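Local coordinates for protein MIF (PDB 4DH4) that belongs to the macrophage migration inhibitory factor family, small alpha/beta proteins built around a four-stranded sheet, and assembles as a trimer, at residues C3-P8 against D17-D22; G46-G51 against C57-V62; K75-L80 against T97-K102. All coordinates share one frame; numbering follows the deposited sequence. Where two conformers were deposited one is given.

Contact 1. Residues C3-P8 against D17-D22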
loop_
_atom_site.group_PDB
_atom_site.type_symbol
_atom_site.label_atom_id
_atom_site.label_comp_id
_atom_site.label_asym_id
_atom_site.label_seq_id
_atom_site.Cartn_x
_atom_site.Cartn_y
_atom_site.Cartn_z
ATOM N N CYS A 3 -6.051 -7.918 4.286
ATOM C CA CYS A 3 -7.014 -7.019 3.661
ATOM C C CYS A 3 -6.870 -5.626 4.262
ATOM O O CYS A 3 -7.083 -5.439 5.463
ATOM C CB CYS A 3 -8.443 -7.536 3.841
ATOM S SG CYS A 3 -9.725 -6.346 3.346
ATOM N N MET A 4 -6.506 -4.662 3.423
ATOM C CA MET A 4 -6.317 -3.285 3.867
ATOM C C MET A 4 -7.212 -2.335 3.092
ATOM O O MET A 4 -7.160 -2.285 1.861
ATOM C CB MET A 4 -4.854 -2.868 3.731
ATOM C CG MET A 4 -3.915 -3.632 4.653
ATOM S SD MET A 4 -4.233 -3.353 6.405
ATOM C CE MET A 4 -4.095 -1.563 6.494
ATOM N N ILE A 5 -8.023 -1.587 3.836
ATOM C CA ILE A 5 -9.017 -0.665 3.277
ATOM C C ILE A 5 -8.517 0.778 3.404
ATOM O O ILE A 5 -8.187 1.235 4.502
ATOM C CB ILE A 5 -10.364 -0.811 4.044
ATOM C CG1 ILE A 5 -10.897 -2.246 3.928
ATOM C CG2 ILE A 5 -11.399 0.235 3.572
ATOM C CD1 ILE A 5 -11.992 -2.589 4.929
ATOM N N PHE A 6 -8.455 1.480 2.273
ATOM C CA PHE A 6 -8.022 2.869 2.224
ATOM C C PHE A 6 -9.206 3.729 1.803
ATOM O O PHE A 6 -9.803 3.501 0.751
ATOM C CB PHE A 6 -6.899 3.059 1.205
ATOM C CG PHE A 6 -5.626 2.338 1.543
ATOM C CD1 PHE A 6 -5.434 1.015 1.149
ATOM C CD2 PHE A 6 -4.606 2.990 2.234
ATOM C CE1 PHE A 6 -4.250 0.348 1.454
ATOM C CE2 PHE A 6 -3.412 2.336 2.546
ATOM C CZ PHE A 6 -3.234 1.012 2.157
ATOM N N CYS A 7 -9.533 4.725 2.621
ATOM C CA CYS A 7 -10.732 5.529 2.386
ATOM C C CYS A 7 -10.593 6.891 3.076
ATOM O O CYS A 7 -10.010 6.969 4.153
ATOM C CB CYS A 7 -11.948 4.764 2.914
ATOM S SG CYS A 7 -13.531 5.550 2.641
ATOM N N PRO A 8 -11.082 7.972 2.436
ATOM C CA PRO A 8 -11.004 9.294 3.077
ATOM C C PRO A 8 -11.969 9.493 4.257
ATOM O O PRO A 8 -11.788 10.435 5.039
ATOM C CB PRO A 8 -11.320 10.275 1.939
ATOM C CG PRO A 8 -11.997 9.489 0.891
ATOM C CD PRO A 8 -11.654 8.037 1.076
ATOM N N ASP A 17 -14.200 -0.984 13.864
ATOM C CA ASP A 17 -14.263 -2.304 14.497
ATOM C C ASP A 17 -15.283 -3.212 13.814
ATOM O O ASP A 17 -14.966 -4.352 13.470
ATOM C CB ASP A 17 -14.574 -2.188 15.998
ATOM C CG ASP A 17 -13.323 -2.190 16.862
ATOM O OD1 ASP A 17 -12.449 -3.063 16.656
ATOM O OD2 ASP A 17 -13.212 -1.326 17.762
ATOM N N ALA A 18 -16.493 -2.693 13.609
ATOM C CA ALA A 18 -17.577 -3.449 12.966
ATOM C C ALA A 18 -17.244 -3.808 11.514
ATOM O O ALA A 18 -17.465 -4.946 11.074
ATOM C CB ALA A 18 -18.886 -2.669 13.035
ATOM N N LEU A 19 -16.708 -2.833 10.785
ATOM C CA LEU A 19 -16.231 -3.054 9.423
ATOM C C LEU A 19 -15.187 -4.166 9.360
ATOM O O LEU A 19 -15.297 -5.094 8.543
ATOM C CB LEU A 19 -15.654 -1.758 8.838
ATOM C CG LEU A 19 -15.078 -1.836 7.418
ATOM C CD1 LEU A 19 -16.134 -2.320 6.410
ATOM C CD2 LEU A 19 -14.498 -0.492 7.010
ATOM N N LEU A 20 -14.179 -4.072 10.222
ATOM C CA LEU A 20 -13.055 -5.003 10.163
ATOM C C LEU A 20 -13.453 -6.408 10.597
ATOM O O LEU A 20 -12.928 -7.387 10.076
ATOM C CB LEU A 20 -11.845 -4.482 10.945
ATOM C CG LEU A 20 -11.205 -3.174 10.459
ATOM C CD1 LEU A 20 -10.055 -2.780 11.369
ATOM C CD2 LEU A 20 -10.720 -3.252 9.002
ATOM N N LYS A 21 -14.402 -6.503 11.526
ATOM C CA LYS A 21 -14.988 -7.795 11.888
ATOM C C LYS A 21 -15.713 -8.443 10.714
ATOM O O LYS A 21 -15.605 -9.652 10.513
ATOM C CB LYS A 21 -15.941 -7.651 13.076
ATOM C CG LYS A 21 -15.222 -7.463 14.380
ATOM C CD LYS A 21 -16.204 -7.363 15.529
ATOM C CE LYS A 21 -15.539 -6.776 16.762
ATOM N NZ LYS A 21 -14.415 -7.604 17.248
ATOM N N ASP A 22 -16.458 -7.642 9.953
ATOM C CA ASP A 22 -17.122 -8.125 8.744
ATOM C C ASP A 22 -16.076 -8.557 7.718
ATOM O O ASP A 22 -16.216 -9.602 7.084
ATOM C CB ASP A 22 -18.025 -7.042 8.142
ATOM C CG ASP A 22 -19.374 -6.926 8.848
ATOM O OD1 ASP A 22 -20.127 -5.984 8.521
ATOM O OD2 ASP A 22 -19.692 -7.771 9.718
#
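Ile5 meets Leu19 and Leu20 in a small, buried and wholly apolar contact between the middle of strand 2-7 and one turn of helix 13-31, the helix that packs on this strand within a beta-alpha-beta unit. About 109 Å² is buried between residues 3-8 and 17-22, both sides summed, and the nearest alpha carbons, Ile5 CA and Leu20 CA, stay 9.1 Å apart, so branched side chains must bridge the gap. Ile5 and Leu19 reach toward each other tip to tip. On the strand side the work is done by a single methyl, Ile5 CD1, which lies 3.9 Å from Leu19 CD2. The branch carbon of the leucine is almost as near, at 4.0 Å from Leu19 CG to Ile5 CD1, which places the methyl against the fork of the side chain. Two torsions carry Ile5 CD1 out to this spot: CG1 stands anti to the carbonyl carbon (chi1 -60°), and the extended chi2 of 165° projects CD1 beyond it. Leu20 adds a second, slacker contact, with its CD2 4.3 Å from Ile5 CD1, so that the isoleucine tip is met by two successive residues of the helix. Leu20 leaves the helix without aiming at the strand, and the rest of its chain brings CD2 in. Around this point Ile5 also packs on Tyr42 of strand 39-44 and Ile60 of strand 58-65, the strands on either side of its own, whereas Leu19 touches Ala83 and His87 of helix 70-88. Leu20 additionally packs on Arg49 of the second subunit, which places helix 13-31 between the sheet, its companion helix and the neighbouring chain.

Contact 2. Residues G46-G51 against C57-V62. With SO4 (sulfate ion), chain B; SO4 (sulfate ion), chain C.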
loop_
_atom_site.group_PDB
_atom_site.type_symbol
_atom_site.label_atom_id
_atom_site.label_comp_id
_atom_site.label_asym_id
_atom_site.label_seq_id
_atom_site.Cartn_x
_atom_site.Cartn_y
_atom_site.Cartn_z
ATOM N N GLY A 46 -5.839 10.918 3.000
ATOM C CA GLY A 46 -6.254 12.277 2.681
ATOM C C GLY A 46 -7.303 12.174 1.585
ATOM O O GLY A 46 -8.065 11.202 1.524
ATOM N N GLN A 47 -7.334 13.159 0.703
ATOM C CA GLN A 47 -8.319 13.196 -0.366
ATOM C C GLN A 47 -8.176 12.014 -1.313
ATOM O O GLN A 47 -7.067 11.530 -1.558
ATOM C CB GLN A 47 -8.195 14.488 -1.168
ATOM C CG GLN A 47 -8.355 15.752 -0.347
ATOM C CD GLN A 47 -8.756 16.943 -1.195
ATOM O OE1 GLN A 47 -8.846 16.855 -2.424
ATOM N NE2 GLN A 47 -9.013 18.064 -0.542
ATOM N N MET A 48 -9.312 11.563 -1.832
ATOM C CA MET A 48 -9.348 10.555 -2.882
ATOM C C MET A 48 -10.350 10.971 -3.950
ATOM O O MET A 48 -11.410 11.534 -3.639
ATOM C CB MET A 48 -9.696 9.176 -2.307
ATOM C CG MET A 48 -8.499 8.429 -1.695
ATOM S SD MET A 48 -8.878 6.748 -1.115
ATOM C CE MET A 48 -9.646 6.051 -2.563
ATOM N N ARG A 49 -9.997 10.723 -5.206
ATOM C CA ARG A 49 -10.889 10.977 -6.331
ATOM C C ARG A 49 -11.068 9.707 -7.150
ATOM O O ARG A 49 -10.157 8.878 -7.231
ATOM C CB ARG A 49 -10.339 12.091 -7.225
ATOM C CG ARG A 49 -10.297 13.466 -6.548
ATOM C CD ARG A 49 -9.504 14.469 -7.365
ATOM N NE ARG A 49 -10.110 14.742 -8.665
ATOM C CZ ARG A 49 -11.126 15.579 -8.866
ATOM N NH1 ARG A 49 -11.599 15.755 -10.089
ATOM N NH2 ARG A 49 -11.673 16.240 -7.847
ATOM N N PHE A 50 -12.246 9.559 -7.746
ATOM C CA PHE A 50 -12.531 8.443 -8.644
ATOM C C PHE A 50 -13.462 8.921 -9.744
ATOM O O PHE A 50 -14.486 9.549 -9.470
ATOM C CB PHE A 50 -13.127 7.248 -7.878
ATOM C CG PHE A 50 -13.456 6.049 -8.747
ATOM C CD1 PHE A 50 -12.555 5.591 -9.712
ATOM C CD2 PHE A 50 -14.652 5.359 -8.570
ATOM C CE1 PHE A 50 -12.855 4.482 -10.513
ATOM C CE2 PHE A 50 -14.968 4.238 -9.363
ATOM C CZ PHE A 50 -14.057 3.803 -10.340
ATOM N N GLY A 51 -13.081 8.638 -10.988
ATOM C CA GLY A 51 -13.859 9.051 -12.151
ATOM C C GLY A 51 -13.925 10.553 -12.370
ATOM O O GLY A 51 -14.838 11.034 -13.040
ATOM N N CYS A 57 -15.203 7.492 -2.121
ATOM C CA CYS A 57 -14.770 6.305 -2.839
ATOM C C CYS A 57 -13.805 5.575 -1.913
ATOM O O CYS A 57 -13.441 6.094 -0.854
ATOM C CB CYS A 57 -14.083 6.695 -4.158
ATOM S SG CYS A 57 -12.515 7.597 -3.992
ATOM N N ALA A 58 -13.404 4.368 -2.292
ATOM C CA ALA A 58 -12.452 3.612 -1.495
ATOM C C ALA A 58 -11.674 2.661 -2.378
ATOM O O ALA A 58 -12.114 2.310 -3.478
ATOM C CB ALA A 58 -13.168 2.838 -0.388
ATOM N N PHE A 59 -10.504 2.262 -1.905
ATOM C CA PHE A 59 -9.858 1.116 -2.510
ATOM C C PHE A 59 -9.343 0.171 -1.453
ATOM O O PHE A 59 -8.916 0.584 -0.362
ATOM C CB PHE A 59 -8.803 1.509 -3.541
ATOM C CG PHE A 59 -7.491 1.854 -2.957
ATOM C CD1 PHE A 59 -7.272 3.105 -2.411
ATOM C CD2 PHE A 59 -6.465 0.924 -2.943
ATOM C CE1 PHE A 59 -6.044 3.413 -1.856
ATOM C CE2 PHE A 59 -5.238 1.225 -2.398
ATOM C CZ PHE A 59 -5.020 2.476 -1.858
ATOM N N ILE A 60 -9.429 -1.117 -1.742
ATOM C CA ILE A 60 -8.965 -2.092 -0.779
ATOM C C ILE A 60 -8.021 -3.076 -1.459
ATOM O O ILE A 60 -8.233 -3.478 -2.608
ATOM C CB ILE A 60 -10.135 -2.768 0.038
ATOM C CG1 ILE A 60 -10.531 -4.134 -0.515
ATOM C CG2 ILE A 60 -11.358 -1.845 0.179
ATOM C CD1 ILE A 60 -9.750 -5.263 0.083
ATOM N N ARG A 61 -6.967 -3.432 -0.739
ATOM C CA ARG A 61 -5.948 -4.349 -1.241
ATOM C C ARG A 61 -6.062 -5.660 -0.499
ATOM O O ARG A 61 -5.963 -5.683 0.733
ATOM C CB ARG A 61 -4.539 -3.773 -1.030
ATOM C CG ARG A 61 -4.267 -2.434 -1.703
ATOM C CD ARG A 61 -2.764 -2.145 -1.712
ATOM N NE ARG A 61 -2.059 -3.066 -2.607
ATOM C CZ ARG A 61 -1.165 -3.969 -2.215
ATOM N NH1 ARG A 61 -0.824 -4.073 -0.929
ATOM N NH2 ARG A 61 -0.598 -4.761 -3.114
ATOM N N VAL A 62 -6.278 -6.755 -1.224
ATOM C CA VAL A 62 -6.294 -8.075 -0.588
ATOM C C VAL A 62 -5.258 -9.034 -1.180
ATOM O O VAL A 62 -5.143 -9.172 -2.397
ATOM C CB VAL A 62 -7.741 -8.702 -0.467
ATOM C CG1 VAL A 62 -8.730 -8.025 -1.394
ATOM C CG2 VAL A 62 -7.736 -10.230 -0.628
HETATM S S SO4 B . -2.279 -3.416 -6.360
HETATM O O1 SO4 B . -3.451 -3.165 -7.200
HETATM O O2 SO4 B . -2.334 -2.502 -5.229
HETATM O O3 SO4 B . -2.327 -4.799 -5.929
HETATM O O4 SO4 B . -1.087 -3.150 -7.167
HETATM S S SO4 C . 1.413 -7.381 -0.916
HETATM O O1 SO4 C . 1.382 -8.476 0.053
HETATM O O2 SO4 C . 1.100 -6.148 -0.209
HETATM O O3 SO4 C . 2.740 -7.338 -1.498
HETATM O O4 SO4 C . 0.394 -7.654 -1.931
#
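The Phe59 ring meets Met48 at its edge: Met48 CE lies near the ring plane, 3.8 Å from Phe59 CD1, while Phe6 of strand 2-7 stacks with the same ring. The two side chains cross at about a right angle, and Met48 SD sits 5.4 Å from the centroid of the Phe59 ring, 85° off its normal, an edge-on Met-aromatic contact. The second flat group, the Arg61 guanidinium, has both sulfate ions at its edge, near its plane. Arg61 NE gives a 2.7 Å hydrogen bond to O2 of the chain B sulfate, and Arg61 NH1 an almost straight one (176°) to O2 of the chain C sulfate; Arg61 side chains of the other two subunits also bind these ions, whose charge probably offsets the gathering of arginines.

Cys57 fills the bend of Met48, its SG 3.6 Å from both Met48 CB and Met48 CE. The bend at chi3 (52°) turns Met48 CE back toward Cys57 SG. Beside it, Phe50 CB and Cys57 CB touch at 3.9 Å. The Arg49 side chain starts away from residues 57-62, and its NE forms a salt bridge with Glu24 OE1 of the third subunit. Strand 48-50 thus runs across the start of strand 58-65 and pairs antiparallel with a strand of the third subunit, while strand 58-65 lies between strands 2-7 and 95-102 in the sheet.

Contact 3. Residues K75-L80 against T97-K102. With SO4 (sulfate ion), chain C; SO4 (sulfate ion), chain B.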
loop_
_atom_site.group_PDB
_atom_site.type_symbol
_atom_site.label_atom_id
_atom_site.label_comp_id
_atom_site.label_asym_id
_atom_site.label_seq_id
_atom_site.Cartn_x
_atom_site.Cartn_y
_atom_site.Cartn_z
ATOM N N LYS A 75 -16.277 -12.956 -5.067
ATOM C CA LYS A 75 -16.951 -13.188 -3.792
ATOM C C LYS A 75 -16.469 -12.230 -2.706
ATOM O O LYS A 75 -17.286 -11.617 -2.008
ATOM C CB LYS A 75 -16.756 -14.638 -3.350
ATOM C CG LYS A 75 -17.520 -15.003 -2.097
ATOM C CD LYS A 75 -17.946 -16.464 -2.125
ATOM C CE LYS A 75 -16.940 -17.329 -1.417
ATOM N NZ LYS A 75 -17.649 -18.358 -0.524
ATOM N N ILE A 76 -15.145 -12.099 -2.581
ATOM C CA ILE A 76 -14.532 -11.208 -1.591
ATOM C C ILE A 76 -14.880 -9.741 -1.866
ATOM O O ILE A 76 -15.243 -8.998 -0.948
ATOM C CB ILE A 76 -12.982 -11.414 -1.500
ATOM C CG1 ILE A 76 -12.657 -12.816 -0.969
ATOM C CG2 ILE A 76 -12.330 -10.362 -0.607
ATOM C CD1 ILE A 76 -11.179 -13.250 -1.160
ATOM N N ALA A 77 -14.784 -9.332 -3.128
ATOM C CA ALA A 77 -15.101 -7.954 -3.501
ATOM C C ALA A 77 -16.567 -7.604 -3.216
ATOM O O ALA A 77 -16.862 -6.508 -2.731
ATOM C CB ALA A 77 -14.760 -7.704 -4.960
ATOM N N ALA A 78 -17.471 -8.539 -3.506
ATOM C CA ALA A 78 -18.904 -8.353 -3.240
ATOM C C ALA A 78 -19.146 -8.111 -1.752
ATOM O O ALA A 78 -19.885 -7.208 -1.369
ATOM C CB ALA A 78 -19.691 -9.567 -3.715
ATOM N N ALA A 79 -18.489 -8.911 -0.922
ATOM C CA ALA A 79 -18.671 -8.853 0.516
ATOM C C ALA A 79 -18.022 -7.614 1.126
ATOM O O ALA A 79 -18.592 -6.989 2.023
ATOM C CB ALA A 79 -18.131 -10.115 1.157
ATOM N N LEU A 80 -16.830 -7.267 0.642
ATOM C CA LEU A 80 -16.084 -6.120 1.154
ATOM C C LEU A 80 -16.698 -4.785 0.743
ATOM O O LEU A 80 -16.814 -3.878 1.570
ATOM C CB LEU A 80 -14.609 -6.198 0.732
ATOM C CG LEU A 80 -13.591 -6.864 1.672
ATOM C CD1 LEU A 80 -14.159 -7.947 2.577
ATOM C CD2 LEU A 80 -12.380 -7.374 0.899
ATOM N N THR A 97 -11.430 -3.002 -5.505
ATOM C CA THR A 97 -10.722 -4.030 -4.745
ATOM C C THR A 97 -9.754 -4.725 -5.698
ATOM O O THR A 97 -10.165 -5.184 -6.763
ATOM C CB THR A 97 -11.693 -5.064 -4.124
ATOM O OG1 THR A 97 -12.680 -4.398 -3.323
ATOM C CG2 THR A 97 -10.933 -6.037 -3.241
ATOM N N THR A 98 -8.474 -4.768 -5.330
ATOM C CA THR A 98 -7.473 -5.473 -6.146
ATOM C C THR A 98 -6.829 -6.596 -5.353
ATOM O O THR A 98 -6.674 -6.503 -4.126
ATOM C CB THR A 98 -6.397 -4.525 -6.743
ATOM O OG1 THR A 98 -5.581 -3.978 -5.698
ATOM C CG2 THR A 98 -7.046 -3.394 -7.536
ATOM N N PHE A 99 -6.449 -7.648 -6.074
ATOM C CA PHE A 99 -6.029 -8.909 -5.481
ATOM C C PHE A 99 -4.619 -9.266 -5.907
ATOM O O PHE A 99 -4.231 -9.046 -7.063
ATOM C CB PHE A 99 -7.016 -10.014 -5.866
ATOM C CG PHE A 99 -8.412 -9.763 -5.365
ATOM C CD1 PHE A 99 -8.854 -10.347 -4.174
ATOM C CD2 PHE A 99 -9.277 -8.918 -6.059
ATOM C CE1 PHE A 99 -10.136 -10.095 -3.689
ATOM C CE2 PHE A 99 -10.574 -8.655 -5.568
ATOM C CZ PHE A 99 -10.992 -9.248 -4.392
ATOM N N THR A 100 -3.854 -9.814 -4.967
ATOM C CA THR A 100 -2.465 -10.189 -5.220
ATOM C C THR A 100 -2.202 -11.590 -4.687
ATOM O O THR A 100 -2.439 -11.866 -3.504
ATOM C CB THR A 100 -1.487 -9.172 -4.577
ATOM O OG1 THR A 100 -1.744 -7.858 -5.102
ATOM C CG2 THR A 100 -0.038 -9.556 -4.863
ATOM N N ASN A 101 -1.751 -12.475 -5.575
ATOM C CA ASN A 101 -1.327 -13.815 -5.183
ATOM C C ASN A 101 0.150 -13.815 -4.807
ATOM O O ASN A 101 1.022 -13.465 -5.624
ATOM C CB ASN A 101 -1.550 -14.824 -6.305
ATOM C CG ASN A 101 -1.019 -16.203 -5.945
ATOM O OD1 ASN A 101 -0.066 -16.706 -6.556
ATOM N ND2 ASN A 101 -1.603 -16.800 -4.925
ATOM N N LYS A 102 0.424 -14.198 -3.567
ATOM C CA LYS A 102 1.790 -14.266 -3.078
ATOM C C LYS A 102 2.282 -15.701 -3.015
ATOM O O LYS A 102 1.522 -16.609 -2.677
ATOM C CB LYS A 102 1.894 -13.637 -1.678
ATOM C CG LYS A 102 1.278 -12.242 -1.533
ATOM C CD LYS A 102 1.978 -11.196 -2.415
ATOM C CE LYS A 102 3.426 -10.960 -2.002
ATOM N NZ LYS A 102 3.946 -9.741 -2.685
HETATM S S SO4 C . 1.413 -7.381 -0.916
HETATM O O1 SO4 C . 1.382 -8.476 0.053
HETATM O O2 SO4 C . 1.100 -6.148 -0.209
HETATM O O3 SO4 C . 2.740 -7.338 -1.498
HETATM O O4 SO4 C . 0.394 -7.654 -1.931
HETATM S S SO4 B . -2.279 -3.416 -6.360
HETATM O O1 SO4 B . -3.451 -3.165 -7.200
HETATM O O2 SO4 B . -2.334 -2.502 -5.229
HETATM O O3 SO4 B . -2.327 -4.799 -5.929
HETATM O O4 SO4 B . -1.087 -3.150 -7.167
#
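Phe99, Ile76 and Ala77 form the tight part of this contact, where one turn of helix 70-88 rests on strand 95-102; the other side of the strand is polar and turned toward two sulfate ions. The Phe99 ring presents its edge to the helix. Its CE1 is 3.8 Å from Ile76 CG2, which lies near the ring plane, and equally close to Ile76 CB, so the isoleucine touches with the root of its branch as well as with a methyl. The two side chains cross obliquely. With Phe99 CG anti to the carbonyl carbon (chi1 -62°), the ring leans to the helix and its tip reaches Ala77, whose backbone N is 4.0 Å from Phe99 CZ. The small Ala77 lets the backbones draw close: its CA is 6.0 Å from Thr97 CA, and the contact there is Ala77 CB against Thr97 CB, at 4.1 Å.

Thr98, Thr100 and Lys102 alternate with Thr97 and Phe99 along the strand and take no part in the packing on the helix. Thr98 OG1 donates a 2.7 Å hydrogen bond to O1 of the chain B sulfate, and Lys102 NZ holds O3 of the chain C sulfate at 2.9 Å. Lys102 NZ also bonds to Phe99 O of the second subunit, so this side is an interface between chains. On the helix, Lys75 is exposed and points away from the strand. The axes of segments 75-80 and 97-102 come within 9.2 Å of each other, with 143° between their N-to-C directions, broadly antiparallel, the helix running back against the direction of the strand. This is the second half of a beta-alpha-beta crossover, in which helix 70-88 links the parallel neighbouring strands 58-65 and 95-102.

Contacts 1 and 3 are the inner ones, each fixing a helix of a different beta-alpha-beta unit on the shared sheet by apolar packing, and they meet where Cys3 SG lies 3.8 Å from Leu80 CD2. Contact 2 is also buried but lies farther from the chain centre, where the cover comes partly from the third subunit; sulfur and aromatic groups dominate it. Strand 58-65 binds all three together: it pairs with strand 2-7 of contact 1, as at Phe6 N to Phe59 O (2.8 Å), and with strand 95-102 of contact 3. The charged chemistry belongs to the subunit interface, where contacts 2 and 3 share both sulfate ions.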